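Long-range contact in phenylalanine ammonia-lyase (Rhodosporidium toruloides, PDB 1Y2M), which catalyses the non-oxidative deamination of L-phenylalanine and L-tyrosine to trans-cinnamic and p-coumaric acid, releasing ammonia: residues B[62-74]-B[382-394]. Numbering follows the deposited sequence.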
ATOM      1  N   LEU B  62      25.995  -5.251 -31.683  1.00  9.65           N
ATOM      2  CA  LEU B  62      25.515  -6.173 -30.655  1.00  9.63           C
ATOM      3  C   LEU B  62      26.230  -7.519 -30.746  1.00 13.46           C
ATOM      4  O   LEU B  62      26.258  -8.157 -31.804  1.00 11.69           O
ATOM      5  CB  LEU B  62      24.016  -6.398 -30.818  1.00 12.04           C
ATOM      6  CG  LEU B  62      23.184  -5.143 -30.678  1.00  9.21           C
ATOM      7  CD1 LEU B  62      21.711  -5.448 -30.906  1.00  9.93           C
ATOM      8  CD2 LEU B  62      23.440  -4.470 -29.329  1.00 11.43           C
ATOM      9  N   ASP B  63      26.839  -7.922 -29.633  1.00  9.86           N
ATOM     10  CA  ASP B  63      27.595  -9.149 -29.595  1.00  9.71           C
ATOM     11  C   ASP B  63      27.148 -10.121 -28.514  1.00  9.76           C
ATOM     12  O   ASP B  63      27.774 -11.147 -28.343  1.00  9.68           O
ATOM     13  CB  ASP B  63      29.112  -8.870 -29.476  1.00 10.29           C
ATOM     14  CG  ASP B  63      29.490  -8.150 -28.190  1.00 16.04           C
ATOM     15  OD1 ASP B  63      28.876  -8.388 -27.148  1.00 10.52           O
ATOM     16  OD2 ASP B  63      30.429  -7.338 -28.199  1.00 16.13           O
ATOM     17  N   GLY B  64      26.054  -9.814 -27.817  1.00  9.16           N
ATOM     18  CA  GLY B  64      25.528 -10.694 -26.773  1.00 10.84           C
ATOM     19  C   GLY B  64      26.060 -10.433 -25.358  1.00 11.54           C
ATOM     20  O   GLY B  64      25.521 -10.960 -24.389  1.00 10.45           O
ATOM     21  N   TYR B  65      27.094  -9.616 -25.210  1.00 10.00           N
ATOM     22  CA  TYR B  65      27.808  -9.463 -23.910  1.00  8.84           C
ATOM     23  C   TYR B  65      28.191  -8.019 -23.526  1.00  9.34           C
ATOM     24  O   TYR B  65      28.279  -7.713 -22.334  1.00  9.33           O
ATOM     25  CB  TYR B  65      29.086 -10.328 -23.906  1.00  9.85           C
ATOM     26  CG  TYR B  65      28.825 -11.795 -23.953  1.00 15.63           C
ATOM     27  CD1 TYR B  65      28.824 -12.561 -22.788  1.00 12.58           C
ATOM     28  CD2 TYR B  65      28.549 -12.434 -25.158  1.00 11.55           C
ATOM     29  CE1 TYR B  65      28.551 -13.940 -22.836  1.00 15.04           C
ATOM     30  CE2 TYR B  65      28.242 -13.776 -25.211  1.00 11.37           C
ATOM     31  CZ  TYR B  65      28.232 -14.525 -24.053  1.00 15.95           C
ATOM     32  OH  TYR B  65      27.912 -15.841 -24.146  1.00 19.56           O
ATOM     33  N   SER B  66      28.453  -7.161 -24.528  1.00 11.71           N
ATOM     34  CA  SER B  66      29.000  -5.814 -24.358  1.00 11.43           C
ATOM     35  C   SER B  66      27.979  -4.748 -24.117  1.00 10.41           C
ATOM     36  O   SER B  66      28.323  -3.635 -23.717  1.00 11.86           O
ATOM     37  CB  SER B  66      29.788  -5.387 -25.633  1.00  9.53           C
ATOM     38  OG  SER B  66      30.878  -6.231 -25.862  1.00 16.37           O
ATOM     39  N   LEU B  67      26.722  -5.036 -24.458  1.00  8.71           N
ATOM     40  CA  LEU B  67      25.699  -4.012 -24.459  1.00  9.90           C
ATOM     41  C   LEU B  67      25.562  -3.436 -23.064  1.00 10.31           C
ATOM     42  O   LEU B  67      25.411  -4.189 -22.101  1.00 12.06           O
ATOM     43  CB  LEU B  67      24.374  -4.619 -24.873  1.00  8.92           C
ATOM     44  CG  LEU B  67      23.143  -3.745 -24.886  1.00 10.06           C
ATOM     45  CD1 LEU B  67      23.347  -2.630 -25.875  1.00 10.12           C
ATOM     46  CD2 LEU B  67      21.843  -4.498 -25.181  1.00 10.23           C
ATOM     47  N   ASN B  68      25.559  -2.110 -22.950  1.00 10.70           N
ATOM     48  CA  ASN B  68      25.369  -1.466 -21.636  1.00 10.21           C
ATOM     49  C   ASN B  68      24.154  -0.568 -21.642  1.00 10.20           C
ATOM     50  O   ASN B  68      23.478  -0.420 -22.669  1.00 10.71           O
ATOM     51  CB  ASN B  68      26.617  -0.693 -21.199  1.00 10.71           C
ATOM     52  CG  ASN B  68      26.978   0.440 -22.152  1.00  6.85           C
ATOM     53  OD1 ASN B  68      26.099   1.210 -22.584  1.00 11.34           O
ATOM     54  ND2 ASN B  68      28.256   0.562 -22.471  1.00 12.38           N
ATOM     55  N   LEU B  69      23.817   0.004 -20.498  1.00 10.79           N
ATOM     56  CA  LEU B  69      22.563   0.690 -20.383  1.00 10.35           C
ATOM     57  C   LEU B  69      22.522   2.020 -21.111  1.00  9.24           C
ATOM     58  O   LEU B  69      21.499   2.389 -21.722  1.00 10.38           O
ATOM     59  CB  LEU B  69      22.166   0.836 -18.909  1.00 10.19           C
ATOM     60  CG  LEU B  69      22.047  -0.451 -18.091  1.00 10.90           C
ATOM     61  CD1 LEU B  69      21.433  -0.146 -16.758  1.00 12.98           C
ATOM     62  CD2 LEU B  69      21.228  -1.406 -18.898  1.00 10.28           C
ATOM     63  N   GLY B  70      23.658   2.721 -21.128  1.00  9.86           N
ATOM     64  CA  GLY B  70      23.763   3.913 -21.967  1.00  9.42           C
ATOM     65  C   GLY B  70      23.528   3.607 -23.437  1.00  9.60           C
ATOM     66  O   GLY B  70      22.867   4.387 -24.123  1.00 10.90           O
ATOM     67  N   ASP B  71      24.053   2.466 -23.908  1.00 10.67           N
ATOM     68  CA  ASP B  71      23.861   2.023 -25.295  1.00 12.13           C
ATOM     69  C   ASP B  71      22.382   1.813 -25.556  1.00 10.31           C
ATOM     70  O   ASP B  71      21.858   2.226 -26.604  1.00 10.11           O
ATOM     71  CB  ASP B  71      24.510   0.676 -25.526  1.00 13.42           C
ATOM     72  CG  ASP B  71      26.019   0.701 -25.587  1.00 15.61           C
ATOM     73  OD1 ASP B  71      26.621   1.714 -26.036  1.00 15.23           O
ATOM     74  OD2 ASP B  71      26.615  -0.383 -25.266  1.00 14.42           O
ATOM     75  N   VAL B  72      21.700   1.155 -24.601  1.00  8.28           N
ATOM     76  CA  VAL B  72      20.257   0.871 -24.762  1.00  9.26           C
ATOM     77  C   VAL B  72      19.476   2.172 -24.938  1.00  9.51           C
ATOM     78  O   VAL B  72      18.669   2.334 -25.870  1.00 11.63           O
ATOM     79  CB  VAL B  72      19.692   0.041 -23.590  1.00 10.11           C
ATOM     80  CG1 VAL B  72      18.168   0.034 -23.621  1.00  9.31           C
ATOM     81  CG2 VAL B  72      20.269  -1.397 -23.570  1.00 11.70           C
ATOM     82  N   VAL B  73      19.761   3.126 -24.061  1.00  8.29           N
ATOM     83  CA  VAL B  73      19.074   4.428 -24.139  1.00  7.98           C
ATOM     84  C   VAL B  73      19.401   5.112 -25.481  1.00  8.09           C
ATOM     85  O   VAL B  73      18.523   5.682 -26.115  1.00 11.36           O
ATOM     86  CB  VAL B  73      19.465   5.336 -22.978  1.00  8.78           C
ATOM     87  CG1 VAL B  73      18.819   6.754 -23.154  1.00  9.26           C
ATOM     88  CG2 VAL B  73      19.011   4.740 -21.660  1.00 12.47           C
ATOM     89  N   SER B  74      20.650   5.048 -25.930  1.00  9.25           N
ATOM     90  CA  SER B  74      20.992   5.672 -27.232  1.00 11.61           C
ATOM     91  C   SER B  74      20.199   5.102 -28.392  1.00 10.79           C
ATOM     92  O   SER B  74      19.736   5.833 -29.277  1.00 14.06           O
ATOM     93  CB  SER B  74      22.480   5.604 -27.532  1.00 10.78           C
ATOM     94  OG  SER B  74      22.981   4.277 -27.679  1.00 12.74           O
ATOM     95  N   ALA B 382      20.677  -1.486  -8.689  1.00  7.18           N
ATOM     96  CA  ALA B 382      19.796  -1.697  -9.818  1.00  6.37           C
ATOM     97  C   ALA B 382      20.549  -1.616 -11.145  1.00  8.19           C
ATOM     98  O   ALA B 382      20.305  -2.406 -12.083  1.00  9.48           O
ATOM     99  CB  ALA B 382      18.692  -0.709  -9.824  1.00  7.94           C
ATOM    100  N   HIS B 383      21.486  -0.679 -11.227  1.00  8.54           N
ATOM    101  CA  HIS B 383      22.274  -0.528 -12.451  1.00  4.73           C
ATOM    102  C   HIS B 383      23.050  -1.847 -12.700  1.00  7.02           C
ATOM    103  O   HIS B 383      23.172  -2.338 -13.842  1.00  9.27           O
ATOM    104  CB  HIS B 383      23.282   0.622 -12.297  1.00  6.56           C
ATOM    105  CG  HIS B 383      23.712   1.176 -13.597  1.00  9.44           C
ATOM    106  ND1 HIS B 383      23.100   2.275 -14.154  1.00 11.96           N
ATOM    107  CD2 HIS B 383      24.663   0.780 -14.471  1.00 10.87           C
ATOM    108  CE1 HIS B 383      23.674   2.539 -15.315  1.00 14.69           C
ATOM    109  NE2 HIS B 383      24.623   1.646 -15.531  1.00 16.66           N
ATOM    110  N   ALA B 384      23.642  -2.414 -11.652  1.00  9.06           N
ATOM    111  CA  ALA B 384      24.377  -3.663 -11.843  1.00  9.53           C
ATOM    112  C   ALA B 384      23.446  -4.775 -12.327  1.00  9.57           C
ATOM    113  O   ALA B 384      23.793  -5.530 -13.244  1.00  8.70           O
ATOM    114  CB  ALA B 384      25.046  -4.053 -10.579  1.00  8.88           C
ATOM    115  N   VAL B 385      22.253  -4.854 -11.742  1.00  8.34           N
ATOM    116  CA  VAL B 385      21.271  -5.908 -12.112  1.00  9.16           C
ATOM    117  C   VAL B 385      20.835  -5.748 -13.579  1.00  9.47           C
ATOM    118  O   VAL B 385      20.832  -6.710 -14.393  1.00  8.07           O
ATOM    119  CB  VAL B 385      20.081  -5.904 -11.128  1.00  8.54           C
ATOM    120  CG1 VAL B 385      19.000  -6.831 -11.600  1.00 13.91           C
ATOM    121  CG2 VAL B 385      20.555  -6.204  -9.734  1.00 10.68           C
ATOM    122  N   LEU B 386      20.388  -4.550 -13.937  1.00  8.11           N
ATOM    123  CA  LEU B 386      19.837  -4.316 -15.269  1.00  9.67           C
ATOM    124  C   LEU B 386      20.932  -4.421 -16.318  1.00  8.94           C
ATOM    125  O   LEU B 386      20.656  -4.812 -17.456  1.00 11.18           O
ATOM    126  CB  LEU B 386      19.161  -2.953 -15.356  1.00 10.22           C
ATOM    127  CG  LEU B 386      17.816  -2.789 -14.675  1.00 11.79           C
ATOM    128  CD1 LEU B 386      17.204  -1.429 -14.959  1.00 11.93           C
ATOM    129  CD2 LEU B 386      16.871  -3.900 -15.148  1.00 12.99           C
ATOM    130  N   THR B 387      22.176  -4.124 -15.965  1.00  9.79           N
ATOM    131  CA  THR B 387      23.244  -4.283 -16.942  1.00  8.89           C
ATOM    132  C   THR B 387      23.377  -5.756 -17.371  1.00 10.06           C
ATOM    133  O   THR B 387      23.503  -6.095 -18.557  1.00 10.65           O
ATOM    134  CB  THR B 387      24.579  -3.747 -16.408  1.00  9.18           C
ATOM    135  OG1 THR B 387      24.474  -2.326 -16.217  1.00  8.99           O
ATOM    136  CG2 THR B 387      25.702  -3.990 -17.411  1.00 11.45           C
ATOM    137  N   ILE B 388      23.356  -6.648 -16.393  1.00  8.44           N
ATOM    138  CA  ILE B 388      23.399  -8.097 -16.699  1.00  7.37           C
ATOM    139  C   ILE B 388      22.144  -8.489 -17.461  1.00 10.72           C
ATOM    140  O   ILE B 388      22.218  -9.246 -18.459  1.00 10.61           O
ATOM    141  CB  ILE B 388      23.563  -8.927 -15.432  1.00  7.61           C
ATOM    142  CG1 ILE B 388      24.983  -8.784 -14.929  1.00  8.87           C
ATOM    143  CG2 ILE B 388      23.286 -10.415 -15.726  1.00 11.42           C
ATOM    144  CD1 ILE B 388      25.260  -9.453 -13.627  1.00 18.24           C
ATOM    145  N   GLU B 389      20.991  -7.983 -17.012  1.00 10.36           N
ATOM    146  CA  GLU B 389      19.719  -8.418 -17.608  1.00  8.77           C
ATOM    147  C   GLU B 389      19.614  -7.962 -19.056  1.00  9.64           C
ATOM    148  O   GLU B 389      19.260  -8.741 -19.927  1.00 12.64           O
ATOM    149  CB  GLU B 389      18.537  -7.927 -16.756  1.00 10.08           C
ATOM    150  CG  GLU B 389      17.181  -8.448 -17.192  1.00 12.52           C
ATOM    151  CD  GLU B 389      16.957  -9.907 -16.935  1.00 12.21           C
ATOM    152  OE1 GLU B 389      17.869 -10.551 -16.426  1.00 10.93           O
ATOM    153  OE2 GLU B 389      15.841 -10.380 -17.269  1.00 12.82           O
ATOM    154  N   ALA B 390      19.901  -6.700 -19.319  1.00  9.37           N
ATOM    155  CA  ALA B 390      19.726  -6.104 -20.648  1.00  9.96           C
ATOM    156  C   ALA B 390      20.866  -6.481 -21.570  1.00 10.80           C
ATOM    157  O   ALA B 390      20.661  -6.691 -22.763  1.00 14.99           O
ATOM    158  CB  ALA B 390      19.649  -4.593 -20.497  1.00 10.93           C
ATOM    159  N   GLY B 391      22.060  -6.634 -21.011  1.00 11.17           N
ATOM    160  CA  GLY B 391      23.270  -6.800 -21.821  1.00 11.06           C
ATOM    161  C   GLY B 391      23.948  -8.122 -21.971  1.00 11.60           C
ATOM    162  O   GLY B 391      24.733  -8.310 -22.904  1.00 12.23           O
ATOM    163  N   GLN B 392      23.693  -9.031 -21.021  1.00  8.97           N
ATOM    164  CA  GLN B 392      24.436 -10.258 -20.877  1.00 11.90           C
ATOM    165  C   GLN B 392      23.572 -11.449 -20.546  1.00 12.38           C
ATOM    166  O   GLN B 392      24.070 -12.400 -19.970  1.00 12.21           O
ATOM    167  CB  GLN B 392      25.433 -10.115 -19.725  1.00 13.66           C
ATOM    168  CG  GLN B 392      26.339  -8.967 -19.868  1.00 14.49           C
ATOM    169  CD  GLN B 392      27.018  -8.590 -18.565  1.00 15.51           C
ATOM    170  OE1 GLN B 392      27.052  -7.399 -18.211  1.00 25.32           O
ATOM    171  NE2 GLN B 392      27.574  -9.558 -17.889  1.00 14.37           N
ATOM    172  N   SER B 393      22.296 -11.431 -20.908  1.00 11.31           N
ATOM    173  CA  SER B 393      21.429 -12.544 -20.565  1.00  8.89           C
ATOM    174  C   SER B 393      20.640 -13.052 -21.754  1.00 12.15           C
ATOM    175  O   SER B 393      20.229 -12.304 -22.632  1.00 13.08           O
ATOM    176  CB  SER B 393      20.473 -12.171 -19.417  1.00  9.98           C
ATOM    177  OG  SER B 393      21.198 -11.732 -18.265  1.00 12.61           O
ATOM    178  N   THR B 394      20.456 -14.363 -21.739  1.00  7.88           N
ATOM    179  CA  THR B 394      19.525 -15.076 -22.600  1.00  9.25           C
ATOM    180  C   THR B 394      18.278 -15.363 -21.789  1.00 10.12           C
ATOM    181  O   THR B 394      18.352 -16.007 -20.725  1.00 10.11           O
ATOM    182  CB  THR B 394      20.114 -16.397 -23.094  1.00 11.03           C
ATOM    183  OG1 THR B 394      21.380 -16.161 -23.739  1.00 10.32           O
ATOM    184  CG2 THR B 394      19.168 -17.052 -24.054  1.00 14.43           C
TER
HETATM  185  O   HOH W   1      25.526  -0.310 -18.003  1.00 12.44           O
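One face of the His-383 imidazole carries Leu-69 CD1, a CH-pi contact with the methyl 3.8 Å from the ring centroid and only 9° off the normal. Its ND1 pairs with NE2 of His-287, and its NE2 hydrogen-bonds to a water at 3.3 Å. The Tyr-65 ring has Asp-63 O in plane at its edge and makes a cation-pi contact with Arg-178. The water donates to Thr-387 OG1 and accepts from Leu-69 N, in the first turn of helix 69-77. Leu-69 is a knob in a hole formed by His-383, Leu-386, Thr-387 and Ala-390. With CG anti to its carbonyl carbon (chi1 -57°), it sends CD2 to Ala-390 CB, 3.9 Å away. Cutting Leu-69 back to an alanine removes both methyls and is likely to leave a gap among the four residues, with the imidazole face lacking its partner. Farther along, Gly-391 CA approaches Leu-67 O at 3.4 Å in a CA-H...O contact, where a CB would clash. Gly-64 O and Gly-391 O, 3.1 Å apart, are two acceptors that do not bond; Arg-178 donates to the former and Asn-174 weakly to the latter, probably easing their repulsion. With no direct hydrogen bond between the segments, the junction rests on apolar fit, close backbones and one bridging water.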